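Local coordinates for protein 455aa long hypothetical phospho-sugar mutase (Sulfolobus tokodaii, PDB 2F7L) that interconverts glucosamine 6-phosphate and glucosamine 1-phosphate, and the corresponding galactosamine phosphates, as a magnesium-dependent mutase on the route to UDP-N-acetylhexosamines, at residues S27-T32 / N122-L127; K36-L41 / V64-Y69; P217-L222 / V256-R261; A247-S252 / M344-M349. All blocks are in the same frame, centred on the assembly; numbering follows the deposited sequence.

The four contacts illustrate how a multidomain mutase is built. Interaction 2 is nested along the chain inside the loop closed by interaction 1; both lie in domain I, their centres about 14 Å apart, and they touch where Gly31 of helix 20-34 packs on Val64 and Val66. Interactions 3 and 4 follow, their segments alternating along the sequence, with centres about 11 Å apart, and meet through Phe249 and Gln257. The centres of interactions 1 and 3 are about 36 Å apart, on opposite sides of the chain's centre, so one pair builds domain I while the other joins domains II and III, close to the probable magnesium ligands Asp241 and Asp245.

Interaction 1 of 4, residues S27-T32 / N122-L127; sequences SKAIGT and NEIEDL
Ala29 meets helix 118-130 with its one methyl group, which sits between two of its residues. Ala29 CB lies 4.0 Å from Ile124 CG2 and 4.1 Å from Leu127 CB, and the CA atoms of Ala29 and Leu127 are 5.4 Å apart, so the small residue is where the helices come close. Ile30 adds CG1 against Ile124 CD1 at 4.1 Å, the two side chains crossing at a slant. Thr32 has CG2 anti to its backbone N, which sends that methyl to Leu127 CD1 and puts OG1 beside the N (chi1 -67°); the same Leu127 CD1 rests 3.8 Å from Ala29 O. Here two helices of alpha/beta/alpha domain I pack at 127° between their N-to-C directions, with segment axes 8.5 Å apart; helix 20-34 also reaches the sheet, where Ile30 touches Ile106 and Val108 of strand 103-109. No hydrogen bond spans the segments. The hydroxyl of Thr32 turns back on its own helix: OG1 gives a 2.7 Å hydrogen bond to Lys28 O, which also takes the bond from Thr32 N on the opposite face of its carbonyl plane, and OG1 pairs with Asn134 N. An alanine at Thr32 would probably leave Leu127 CD1 without its methyl neighbour and Asn134 N without its hydroxyl mate.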
loop_
_atom_site.group_PDB
_atom_site.type_symbol
_atom_site.label_atom_id
_atom_site.label_comp_id
_atom_site.label_asym_id
_atom_site.label_seq_id
_atom_site.Cartn_x
_atom_site.Cartn_y
_atom_site.Cartn_z
ATOM N N SER A 27 7.400 1.471 -22.336
ATOM C CA SER A 27 6.369 2.445 -22.706
ATOM C C SER A 27 5.667 2.181 -24.029
ATOM O O SER A 27 4.514 2.565 -24.201
ATOM C CB SER A 27 6.976 3.840 -22.790
ATOM O OG SER A 27 7.346 4.284 -21.506
ATOM N N LYS A 28 6.386 1.585 -24.980
ATOM C CA LYS A 28 5.812 1.255 -26.279
ATOM C C LYS A 28 4.914 0.045 -26.014
ATOM O O LYS A 28 3.852 -0.122 -26.629
ATOM C CB LYS A 28 6.890 0.820 -27.279
ATOM C CG LYS A 28 8.187 1.587 -27.277
ATOM C CD LYS A 28 8.203 2.659 -28.329
ATOM C CE LYS A 28 9.514 2.647 -29.080
ATOM N NZ LYS A 28 9.610 1.545 -30.066
ATOM N N ALA A 29 5.375 -0.811 -25.106
ATOM C CA ALA A 29 4.636 -2.011 -24.746
ATOM C C ALA A 29 3.344 -1.625 -24.040
ATOM O O ALA A 29 2.275 -2.087 -24.419
ATOM C CB ALA A 29 5.492 -2.909 -23.844
ATOM N N ILE A 30 3.449 -0.763 -23.028
ATOM C CA ILE A 30 2.277 -0.325 -22.282
ATOM C C ILE A 30 1.320 0.376 -23.224
ATOM O O ILE A 30 0.111 0.152 -23.174
ATOM C CB ILE A 30 2.654 0.637 -21.131
ATOM C CG1 ILE A 30 3.430 -0.129 -20.049
ATOM C CG2 ILE A 30 1.392 1.245 -20.515
ATOM C CD1 ILE A 30 4.172 0.767 -19.046
ATOM N N GLY A 31 1.867 1.206 -24.101
ATOM C CA GLY A 31 1.040 1.922 -25.039
ATOM C C GLY A 31 0.386 0.988 -26.039
ATOM O O GLY A 31 -0.799 1.145 -26.384
ATOM N N THR A 32 1.149 0.017 -26.520
ATOM C CA THR A 32 0.594 -0.909 -27.470
ATOM C C THR A 32 -0.517 -1.696 -26.776
ATOM O O THR A 32 -1.542 -2.008 -27.380
ATOM C CB THR A 32 1.664 -1.861 -27.992
ATOM O OG1 THR A 32 2.616 -1.125 -28.771
ATOM C CG2 THR A 32 1.034 -2.932 -28.833
ATOM N N ASN A 122 1.749 -9.885 -18.078
ATOM C CA ASN A 122 2.316 -10.841 -19.014
ATOM C C ASN A 122 2.122 -10.372 -20.440
ATOM O O ASN A 122 3.011 -10.541 -21.278
ATOM C CB ASN A 122 1.661 -12.210 -18.851
ATOM C CG ASN A 122 1.901 -12.828 -17.486
ATOM O OD1 ASN A 122 1.144 -13.695 -17.077
ATOM N ND2 ASN A 122 2.958 -12.403 -16.783
ATOM N N GLU A 123 0.957 -9.809 -20.736
ATOM C CA GLU A 123 0.730 -9.332 -22.091
ATOM C C GLU A 123 1.775 -8.262 -22.416
ATOM O O GLU A 123 2.431 -8.301 -23.448
ATOM C CB GLU A 123 -0.683 -8.772 -22.225
ATOM C CG GLU A 123 -1.757 -9.838 -22.173
ATOM C CD GLU A 123 -3.171 -9.270 -22.150
ATOM O OE1 GLU A 123 -3.383 -8.145 -22.656
ATOM O OE2 GLU A 123 -4.075 -9.962 -21.635
ATOM N N ILE A 124 1.935 -7.315 -21.508
ATOM C CA ILE A 124 2.900 -6.246 -21.687
ATOM C C ILE A 124 4.305 -6.829 -21.804
ATOM O O ILE A 124 5.083 -6.428 -22.667
ATOM C CB ILE A 124 2.832 -5.253 -20.491
ATOM C CG1 ILE A 124 1.538 -4.437 -20.582
ATOM C CG2 ILE A 124 4.089 -4.381 -20.452
ATOM C CD1 ILE A 124 1.276 -3.544 -19.392
ATOM N N GLU A 125 4.613 -7.774 -20.919
ATOM C CA GLU A 125 5.909 -8.436 -20.902
ATOM C C GLU A 125 6.188 -9.099 -22.267
ATOM O O GLU A 125 7.287 -8.972 -22.805
ATOM C CB GLU A 125 5.922 -9.466 -19.781
ATOM C CG GLU A 125 7.152 -9.448 -18.876
ATOM C CD GLU A 125 6.782 -9.513 -17.376
ATOM O OE1 GLU A 125 5.820 -10.244 -17.026
ATOM O OE2 GLU A 125 7.455 -8.840 -16.547
ATOM N N ASP A 126 5.188 -9.784 -22.828
ATOM C CA ASP A 126 5.346 -10.436 -24.127
ATOM C C ASP A 126 5.628 -9.378 -25.187
ATOM O O ASP A 126 6.574 -9.510 -25.959
ATOM C CB ASP A 126 4.082 -11.209 -24.527
ATOM C CG ASP A 126 4.231 -11.899 -25.893
ATOM O OD1 ASP A 126 5.123 -12.772 -26.001
ATOM O OD2 ASP A 126 3.483 -11.571 -26.856
ATOM N N LEU A 127 4.782 -8.344 -25.233
ATOM C CA LEU A 127 4.936 -7.231 -26.170
ATOM C C LEU A 127 6.334 -6.666 -26.060
ATOM O O LEU A 127 7.023 -6.484 -27.058
ATOM C CB LEU A 127 3.920 -6.135 -25.869
ATOM C CG LEU A 127 2.497 -6.613 -26.139
ATOM C CD1 LEU A 127 1.496 -5.584 -25.714
ATOM C CD2 LEU A 127 2.369 -6.917 -27.618
#

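Interaction 2 of 4, residues K36-L41 / V64-Y69; sequences KNSKIL and VGVEVY
Lys39 and Glu67 start from different first torsions, Lys39 with CG anti to the carbonyl carbon (chi1 -69°) and Glu67 with CG anti to the backbone N (chi1 -158°), yet their side chains lie side by side and point the same way. A bend at the end of the lysine chain (chi4 44°) brings NZ back to the carboxylate, where it meets Glu67 OE2 nearly along the C-O axis in a 2.8 Å salt bridge. The carboxylate is shared, because OE1 forms a second salt bridge with Lys146. Tyr69 stands on the same face of the sheet, further along its strand. On the other face Ile40 CG1 packs against Val66 CG1 at 3.5 Å, in the layer next to helices 20-34 and 50-63. Beneath the side chains the backbones are tied by Glu67 N to Ser38 O (2.9 Å), Ile40 N to Glu67 O (3.2 Å) and Tyr69 N to Ile40 O (2.9 Å). Before the strands begin, Asn37 N bonds to Gly65 O at 2.8 Å; Gly65 is the C-prime residue of the Schellman motif that ends helix 50-63, and its positive phi suits glycine. Ser38 OG bonds to Gly35 O, just before the segment. Neighbouring parallel strands joined through helix 50-63 form a beta-alpha-beta crossover, the building unit of the alpha/beta/alpha domains in phosphohexose mutases.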
loop_
_atom_site.group_PDB
_atom_site.type_symbol
_atom_site.label_atom_id
_atom_site.label_comp_id
_atom_site.label_asym_id
_atom_site.label_seq_id
_atom_site.Cartn_x
_atom_site.Cartn_y
_atom_site.Cartn_z
ATOM N N LYS A 36 -4.287 2.236 -29.695
ATOM C CA LYS A 36 -4.186 3.560 -30.308
ATOM C C LYS A 36 -5.359 4.421 -29.873
ATOM O O LYS A 36 -6.461 3.913 -29.708
ATOM C CB LYS A 36 -4.179 3.441 -31.833
ATOM C CG LYS A 36 -3.032 2.639 -32.396
ATOM C CD LYS A 36 -3.219 2.424 -33.884
ATOM C CE LYS A 36 -2.026 1.706 -34.504
ATOM N NZ LYS A 36 -1.967 1.890 -35.997
ATOM N N ASN A 37 -5.110 5.716 -29.682
ATOM C CA ASN A 37 -6.129 6.682 -29.265
ATOM C C ASN A 37 -6.658 6.482 -27.859
ATOM O O ASN A 37 -7.705 7.025 -27.509
ATOM C CB ASN A 37 -7.302 6.655 -30.216
ATOM C CG ASN A 37 -6.905 6.987 -31.605
ATOM O OD1 ASN A 37 -7.271 6.285 -32.550
ATOM N ND2 ASN A 37 -6.150 8.064 -31.760
ATOM N N SER A 38 -5.965 5.686 -27.057
ATOM C CA SER A 38 -6.412 5.496 -25.698
ATOM C C SER A 38 -5.924 6.708 -24.903
ATOM O O SER A 38 -4.829 7.255 -25.159
ATOM C CB SER A 38 -5.856 4.199 -25.120
ATOM O OG SER A 38 -4.451 4.205 -25.152
ATOM N N LYS A 39 -6.749 7.144 -23.959
ATOM C CA LYS A 39 -6.423 8.302 -23.144
ATOM C C LYS A 39 -5.718 7.847 -21.893
ATOM O O LYS A 39 -6.330 7.202 -21.047
ATOM C CB LYS A 39 -7.710 9.055 -22.816
ATOM C CG LYS A 39 -8.339 9.722 -24.022
ATOM C CD LYS A 39 -9.741 10.143 -23.712
ATOM C CE LYS A 39 -10.246 11.117 -24.748
ATOM N NZ LYS A 39 -9.867 10.650 -26.107
ATOM N N ILE A 40 -4.432 8.180 -21.784
ATOM C CA ILE A 40 -3.628 7.739 -20.643
ATOM C C ILE A 40 -3.059 8.838 -19.790
ATOM O O ILE A 40 -2.364 9.718 -20.278
ATOM C CB ILE A 40 -2.434 6.834 -21.088
ATOM C CG1 ILE A 40 -2.937 5.602 -21.848
ATOM C CG2 ILE A 40 -1.643 6.398 -19.874
ATOM C CD1 ILE A 40 -3.859 4.725 -21.057
ATOM N N LEU A 41 -3.322 8.763 -18.496
ATOM C CA LEU A 41 -2.839 9.773 -17.564
ATOM C C LEU A 41 -1.465 9.378 -16.993
ATOM O O LEU A 41 -1.297 8.277 -16.471
ATOM C CB LEU A 41 -3.856 9.919 -16.435
ATOM C CG LEU A 41 -3.947 11.195 -15.597
ATOM C CD1 LEU A 41 -4.034 10.804 -14.139
ATOM C CD2 LEU A 41 -2.755 12.101 -15.819
ATOM N N VAL A 64 3.460 5.193 -30.044
ATOM C CA VAL A 64 2.499 4.153 -30.326
ATOM C C VAL A 64 1.050 4.648 -30.377
ATOM O O VAL A 64 0.091 3.878 -30.153
ATOM C CB VAL A 64 2.665 2.991 -29.347
ATOM C CG1 VAL A 64 3.994 2.318 -29.619
ATOM C CG2 VAL A 64 2.610 3.485 -27.906
ATOM N N GLY A 65 0.902 5.945 -30.681
ATOM C CA GLY A 65 -0.412 6.553 -30.831
ATOM C C GLY A 65 -1.305 6.754 -29.625
ATOM O O GLY A 65 -2.517 6.826 -29.763
ATOM N N VAL A 66 -0.732 6.858 -28.438
ATOM C CA VAL A 66 -1.558 7.063 -27.260
ATOM C C VAL A 66 -1.787 8.555 -27.106
ATOM O O VAL A 66 -0.913 9.346 -27.438
ATOM C CB VAL A 66 -0.860 6.507 -26.000
ATOM C CG1 VAL A 66 -1.559 6.999 -24.762
ATOM C CG2 VAL A 66 -0.823 4.967 -26.048
ATOM N N GLU A 67 -2.970 8.943 -26.638
ATOM C CA GLU A 67 -3.263 10.361 -26.427
ATOM C C GLU A 67 -2.805 10.587 -24.989
ATOM O O GLU A 67 -3.499 10.195 -24.055
ATOM C CB GLU A 67 -4.772 10.645 -26.557
ATOM C CG GLU A 67 -5.082 12.127 -26.883
ATOM C CD GLU A 67 -6.442 12.626 -26.364
ATOM O OE1 GLU A 67 -6.643 13.860 -26.328
ATOM O OE2 GLU A 67 -7.312 11.801 -25.998
ATOM N N VAL A 68 -1.646 11.208 -24.814
ATOM C CA VAL A 68 -1.064 11.412 -23.490
ATOM C C VAL A 68 -1.465 12.610 -22.617
ATOM O O VAL A 68 -1.515 13.737 -23.083
ATOM C CB VAL A 68 0.471 11.450 -23.604
ATOM C CG1 VAL A 68 1.090 11.568 -22.226
ATOM C CG2 VAL A 68 0.973 10.214 -24.318
ATOM N N TYR A 69 -1.708 12.353 -21.334
ATOM C CA TYR A 69 -2.027 13.406 -20.366
ATOM C C TYR A 69 -1.051 13.414 -19.183
ATOM O O TYR A 69 -0.749 12.382 -18.583
ATOM C CB TYR A 69 -3.430 13.249 -19.811
ATOM C CG TYR A 69 -4.495 13.580 -20.800
ATOM C CD1 TYR A 69 -4.772 12.712 -21.854
ATOM C CD2 TYR A 69 -5.221 14.768 -20.699
ATOM C CE1 TYR A 69 -5.736 13.012 -22.778
ATOM C CE2 TYR A 69 -6.195 15.079 -21.625
ATOM C CZ TYR A 69 -6.451 14.194 -22.664
ATOM O OH TYR A 69 -7.438 14.454 -23.587
#

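Interaction 3 of 4, residues P217-L222 / V256-R261; sequences PTFDSL and VQWGDR
Phe219 and Val256 mark the closest backbone approach, with CA atoms 6.4 Å apart and no hydrogen bond between the segments, so side chains carry the contact. The first segment is shaped by an ST motif: Thr218 OG1 accepts from Ser221 N at 2.9 Å, and Ser221 OG accepts from Thr218 N at 2.6 Å, a reciprocal pairing like that of a capping box, just ahead of helix 223-231. Val256 CG2 is modelled over one face of the Phe219 ring, as a CH-pi contact would have it, but too close to the ring carbons for the detail to be trusted, while Val256 CG1 meets Leu222 CB at 4.1 Å. Trp258, with CG anti to its backbone N (chi1 -152°), swings its indole toward the first segment, where it crosses Phe219 at a slant, the six-membered ring at 30° to the phenyl plane. With centroids 5.2 Å apart, the offset leaves little of one ring over the other. Trp258 NE1 bonds to Glu327, so one indole joins the domain II loop to domain III. The side chain of Pro217 lies about 4 Å from that of Asp241, a probable magnesium ligand. Its carbonyl reaches the indole edge, with Pro217 O 3.7 Å from Trp258 CH2.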
loop_
_atom_site.group_PDB
_atom_site.type_symbol
_atom_site.label_atom_id
_atom_site.label_comp_id
_atom_site.label_asym_id
_atom_site.label_seq_id
_atom_site.Cartn_x
_atom_site.Cartn_y
_atom_site.Cartn_z
ATOM N N PRO A 217 7.566 3.904 6.014
ATOM C CA PRO A 217 7.274 4.049 7.440
ATOM C C PRO A 217 7.299 2.747 8.247
ATOM O O PRO A 217 6.459 1.860 8.081
ATOM C CB PRO A 217 5.908 4.728 7.432
ATOM C CG PRO A 217 5.274 4.167 6.226
ATOM C CD PRO A 217 6.378 4.236 5.211
ATOM N N THR A 218 8.280 2.652 9.137
ATOM C CA THR A 218 8.471 1.473 9.986
ATOM C C THR A 218 8.730 1.967 11.400
ATOM O O THR A 218 9.034 3.152 11.600
ATOM C CB THR A 218 9.701 0.677 9.545
ATOM O OG1 THR A 218 10.860 1.506 9.667
ATOM C CG2 THR A 218 9.566 0.236 8.106
ATOM N N PHE A 219 8.603 1.074 12.381
ATOM C CA PHE A 219 8.860 1.470 13.762
ATOM C C PHE A 219 10.250 2.096 13.818
ATOM O O PHE A 219 10.516 2.971 14.637
ATOM C CB PHE A 219 8.832 0.274 14.710
ATOM C CG PHE A 219 7.474 -0.288 14.939
ATOM C CD1 PHE A 219 6.903 -1.171 14.025
ATOM C CD2 PHE A 219 6.763 0.040 16.081
ATOM C CE1 PHE A 219 5.627 -1.728 14.254
ATOM C CE2 PHE A 219 5.496 -0.501 16.319
ATOM C CZ PHE A 219 4.928 -1.389 15.400
ATOM N N ASP A 220 11.148 1.661 12.944
ATOM C CA ASP A 220 12.483 2.227 12.980
ATOM C C ASP A 220 12.613 3.586 12.303
ATOM O O ASP A 220 13.288 4.471 12.825
ATOM C CB ASP A 220 13.488 1.260 12.371
ATOM C CG ASP A 220 14.856 1.403 13.001
ATOM O OD1 ASP A 220 15.772 2.026 12.394
ATOM O OD2 ASP A 220 14.994 0.902 14.142
ATOM N N SER A 221 11.972 3.756 11.146
ATOM C CA SER A 221 12.055 5.019 10.424
ATOM C C SER A 221 11.227 6.092 11.099
ATOM O O SER A 221 11.536 7.277 10.989
ATOM C CB SER A 221 11.590 4.844 8.978
ATOM O OG SER A 221 10.257 4.374 8.917
ATOM N N LEU A 222 10.173 5.681 11.793
ATOM C CA LEU A 222 9.319 6.640 12.455
ATOM C C LEU A 222 9.891 6.991 13.803
ATOM O O LEU A 222 9.450 7.947 14.441
ATOM C CB LEU A 222 7.910 6.085 12.614
ATOM C CG LEU A 222 7.251 5.788 11.269
ATOM C CD1 LEU A 222 5.814 5.379 11.479
ATOM C CD2 LEU A 222 7.329 7.017 10.378
ATOM N N VAL A 256 4.076 4.386 17.729
ATOM C CA VAL A 256 3.578 4.053 16.412
ATOM C C VAL A 256 2.717 2.788 16.497
ATOM O O VAL A 256 2.983 1.900 17.305
ATOM C CB VAL A 256 4.744 3.887 15.367
ATOM C CG1 VAL A 256 6.013 4.521 15.881
ATOM C CG2 VAL A 256 4.944 2.442 15.017
ATOM N N GLN A 257 1.672 2.743 15.677
ATOM C CA GLN A 257 0.748 1.614 15.617
ATOM C C GLN A 257 0.913 0.926 14.257
ATOM O O GLN A 257 1.027 1.584 13.228
ATOM C CB GLN A 257 -0.681 2.122 15.770
ATOM C CG GLN A 257 -0.951 2.870 17.083
ATOM C CD GLN A 257 -0.938 1.941 18.289
ATOM O OE1 GLN A 257 -1.149 0.731 18.156
ATOM N NE2 GLN A 257 -0.713 2.503 19.464
ATOM N N TRP A 258 0.917 -0.398 14.240
ATOM C CA TRP A 258 1.119 -1.089 12.977
ATOM C C TRP A 258 -0.096 -1.117 12.050
ATOM O O TRP A 258 -1.260 -1.075 12.484
ATOM C CB TRP A 258 1.635 -2.511 13.211
ATOM C CG TRP A 258 2.475 -3.001 12.061
ATOM C CD1 TRP A 258 2.388 -4.217 11.436
ATOM C CD2 TRP A 258 3.455 -2.244 11.326
ATOM N NE1 TRP A 258 3.238 -4.257 10.356
ATOM C CE2 TRP A 258 3.904 -3.061 10.266
ATOM C CE3 TRP A 258 3.992 -0.955 11.458
ATOM C CZ2 TRP A 258 4.858 -2.624 9.337
ATOM C CZ3 TRP A 258 4.938 -0.523 10.530
ATOM C CH2 TRP A 258 5.358 -1.356 9.488
ATOM N N GLY A 259 0.201 -1.184 10.758
ATOM C CA GLY A 259 -0.838 -1.184 9.753
ATOM C C GLY A 259 -2.063 -2.033 9.994
ATOM O O GLY A 259 -3.154 -1.642 9.594
ATOM N N ASP A 260 -1.900 -3.200 10.608
ATOM C CA ASP A 260 -3.042 -4.065 10.874
ATOM C C ASP A 260 -3.832 -3.651 12.138
ATOM O O ASP A 260 -5.013 -3.991 12.282
ATOM C CB ASP A 260 -2.593 -5.534 10.952
ATOM C CG ASP A 260 -1.360 -5.735 11.828
ATOM O OD1 ASP A 260 -0.944 -6.899 12.005
ATOM O OD2 ASP A 260 -0.803 -4.746 12.341
ATOM N N ARG A 261 -3.194 -2.912 13.043
ATOM C CA ARG A 261 -3.888 -2.451 14.245
ATOM C C ARG A 261 -4.907 -1.389 13.795
ATOM O O ARG A 261 -6.083 -1.424 14.169
ATOM C CB ARG A 261 -2.909 -1.819 15.243
ATOM C CG ARG A 261 -1.716 -2.677 15.646
ATOM C CD ARG A 261 -2.189 -3.901 16.311
ATOM N NE ARG A 261 -1.114 -4.742 16.830
ATOM C CZ ARG A 261 -0.189 -5.330 16.089
ATOM N NH1 ARG A 261 -0.181 -5.160 14.779
ATOM N NH2 ARG A 261 0.690 -6.141 16.653
#

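Interaction 4 of 4, residues A247-S252 / M344-M349; sequences AIFIDS and MSFALM
Phe249 and Met349 make the principal pairing, a Met-aromatic contact in which the two side chains reach toward each other tip to tip. Met349 CE lies over one face of the phenyl ring, 3.6 Å from its centroid, as a CH-pi contact, and its nearest ring atom is Phe249 CD1 at 3.5 Å. Bends at chi2 (64°) and chi3 (98°) fold SD and then CE back over the ring, while CB and CG also touch it; Met349 CB is 3.6 Å from Phe249 CE2. The sulfur stands further off, with SD 4.7 Å from the ring centroid. Strand 248-251, an edge strand of the mixed sheet of domain II, here meets helix 342-356 of domain III, the segment axes 10.1 Å apart and their directions at 35°. The rim of the ring faces the helix backbone: Phe249 CZ is 3.7 Å from Ser345 O and 3.8 Å from Phe346 CA, both near the ring plane. An alanine in place of Phe249 would probably open a gap beside Met349 and leave its thioether end free to turn. Smaller apolar contact comes from Ala247 CB, 4.1 Å from Ser345 CB. The serine hydroxyl is engaged elsewhere, bonding to Asp341 O, and Leu266 of helix 259-272 touches the side chains of both Ser345 and Met349.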
loop_
_atom_site.group_PDB
_atom_site.type_symbol
_atom_site.label_atom_id
_atom_site.label_comp_id
_atom_site.label_asym_id
_atom_site.label_seq_id
_atom_site.Cartn_x
_atom_site.Cartn_y
_atom_site.Cartn_z
ATOM N N ALA A 247 -0.437 4.291 5.092
ATOM C CA ALA A 247 -0.630 5.189 6.215
ATOM C C ALA A 247 -0.493 4.475 7.563
ATOM O O ALA A 247 -1.353 3.675 7.930
ATOM C CB ALA A 247 -2.008 5.852 6.116
ATOM N N ILE A 248 0.591 4.712 8.293
ATOM C CA ILE A 248 0.676 4.103 9.606
ATOM C C ILE A 248 0.611 5.249 10.614
ATOM O O ILE A 248 1.270 6.279 10.448
ATOM C CB ILE A 248 1.945 3.218 9.815
ATOM C CG1 ILE A 248 3.190 3.976 9.437
ATOM C CG2 ILE A 248 1.835 1.917 9.010
ATOM C CD1 ILE A 248 4.410 3.143 9.630
ATOM N N PHE A 249 -0.233 5.074 11.629
ATOM C CA PHE A 249 -0.468 6.095 12.648
ATOM C C PHE A 249 0.364 6.042 13.912
ATOM O O PHE A 249 0.963 5.018 14.255
ATOM C CB PHE A 249 -1.949 6.100 13.049
ATOM C CG PHE A 249 -2.892 6.348 11.897
ATOM C CD1 PHE A 249 -3.250 5.312 11.040
ATOM C CD2 PHE A 249 -3.419 7.623 11.670
ATOM C CE1 PHE A 249 -4.125 5.531 9.972
ATOM C CE2 PHE A 249 -4.298 7.858 10.595
ATOM C CZ PHE A 249 -4.653 6.808 9.744
ATOM N N ILE A 250 0.377 7.174 14.604
ATOM C CA ILE A 250 1.108 7.330 15.858
ATOM C C ILE A 250 0.143 8.043 16.792
ATOM O O ILE A 250 -0.213 9.187 16.533
ATOM C CB ILE A 250 2.366 8.192 15.647
ATOM C CG1 ILE A 250 3.204 7.601 14.509
ATOM C CG2 ILE A 250 3.191 8.237 16.917
ATOM C CD1 ILE A 250 4.422 8.433 14.152
ATOM N N ASP A 251 -0.293 7.372 17.859
ATOM C CA ASP A 251 -1.254 7.968 18.793
ATOM C C ASP A 251 -0.690 9.005 19.764
ATOM O O ASP A 251 0.519 9.270 19.802
ATOM C CB ASP A 251 -1.955 6.887 19.597
ATOM C CG ASP A 251 -1.006 6.144 20.518
ATOM O OD1 ASP A 251 0.038 6.732 20.904
ATOM O OD2 ASP A 251 -1.315 4.972 20.863
ATOM N N SER A 252 -1.593 9.584 20.553
ATOM C CA SER A 252 -1.264 10.618 21.538
ATOM C C SER A 252 -0.093 10.285 22.462
ATOM O O SER A 252 0.596 11.184 22.933
ATOM C CB SER A 252 -2.505 10.925 22.363
ATOM O OG SER A 252 -3.410 9.828 22.311
ATOM N N MET A 344 -7.147 8.926 2.488
ATOM C CA MET A 344 -8.487 8.424 2.760
ATOM C C MET A 344 -8.510 7.831 4.153
ATOM O O MET A 344 -9.492 7.970 4.880
ATOM C CB MET A 344 -8.919 7.353 1.762
ATOM C CG MET A 344 -10.384 6.899 1.930
ATOM S SD MET A 344 -11.633 8.145 1.482
ATOM C CE MET A 344 -11.918 8.946 3.072
ATOM N N SER A 345 -7.410 7.180 4.516
ATOM C CA SER A 345 -7.298 6.541 5.808
ATOM C C SER A 345 -7.216 7.551 6.921
ATOM O O SER A 345 -7.869 7.390 7.946
ATOM C CB SER A 345 -6.068 5.656 5.831
ATOM O OG SER A 345 -6.143 4.723 4.784
ATOM N N PHE A 346 -6.395 8.575 6.726
ATOM C CA PHE A 346 -6.225 9.620 7.727
ATOM C C PHE A 346 -7.576 10.297 8.041
ATOM O O PHE A 346 -7.871 10.629 9.197
ATOM C CB PHE A 346 -5.227 10.660 7.215
ATOM C CG PHE A 346 -5.209 11.931 8.018
ATOM C CD1 PHE A 346 -4.561 11.990 9.239
ATOM C CD2 PHE A 346 -5.846 13.073 7.549
ATOM C CE1 PHE A 346 -4.539 13.167 9.981
ATOM C CE2 PHE A 346 -5.831 14.253 8.288
ATOM C CZ PHE A 346 -5.174 14.297 9.507
ATOM N N ALA A 347 -8.387 10.494 7.002
ATOM C CA ALA A 347 -9.701 11.112 7.140
ATOM C C ALA A 347 -10.668 10.201 7.904
ATOM O O ALA A 347 -11.414 10.655 8.782
ATOM C CB ALA A 347 -10.280 11.433 5.758
ATOM N N LEU A 348 -10.676 8.922 7.553
ATOM C CA LEU A 348 -11.550 7.986 8.218
ATOM C C LEU A 348 -11.151 7.883 9.674
ATOM O O LEU A 348 -12.002 7.725 10.546
ATOM C CB LEU A 348 -11.459 6.614 7.564
ATOM C CG LEU A 348 -12.150 6.486 6.208
ATOM C CD1 LEU A 348 -11.822 5.140 5.580
ATOM C CD2 LEU A 348 -13.646 6.643 6.388
ATOM N N MET A 349 -9.858 7.990 9.943
ATOM C CA MET A 349 -9.388 7.872 11.313
ATOM C C MET A 349 -9.900 9.028 12.145
ATOM O O MET A 349 -10.412 8.826 13.241
ATOM C CB MET A 349 -7.860 7.825 11.363
ATOM C CG MET A 349 -7.291 7.474 12.739
ATOM S SD MET A 349 -7.740 5.814 13.292
ATOM C CE MET A 349 -6.257 4.894 12.855
#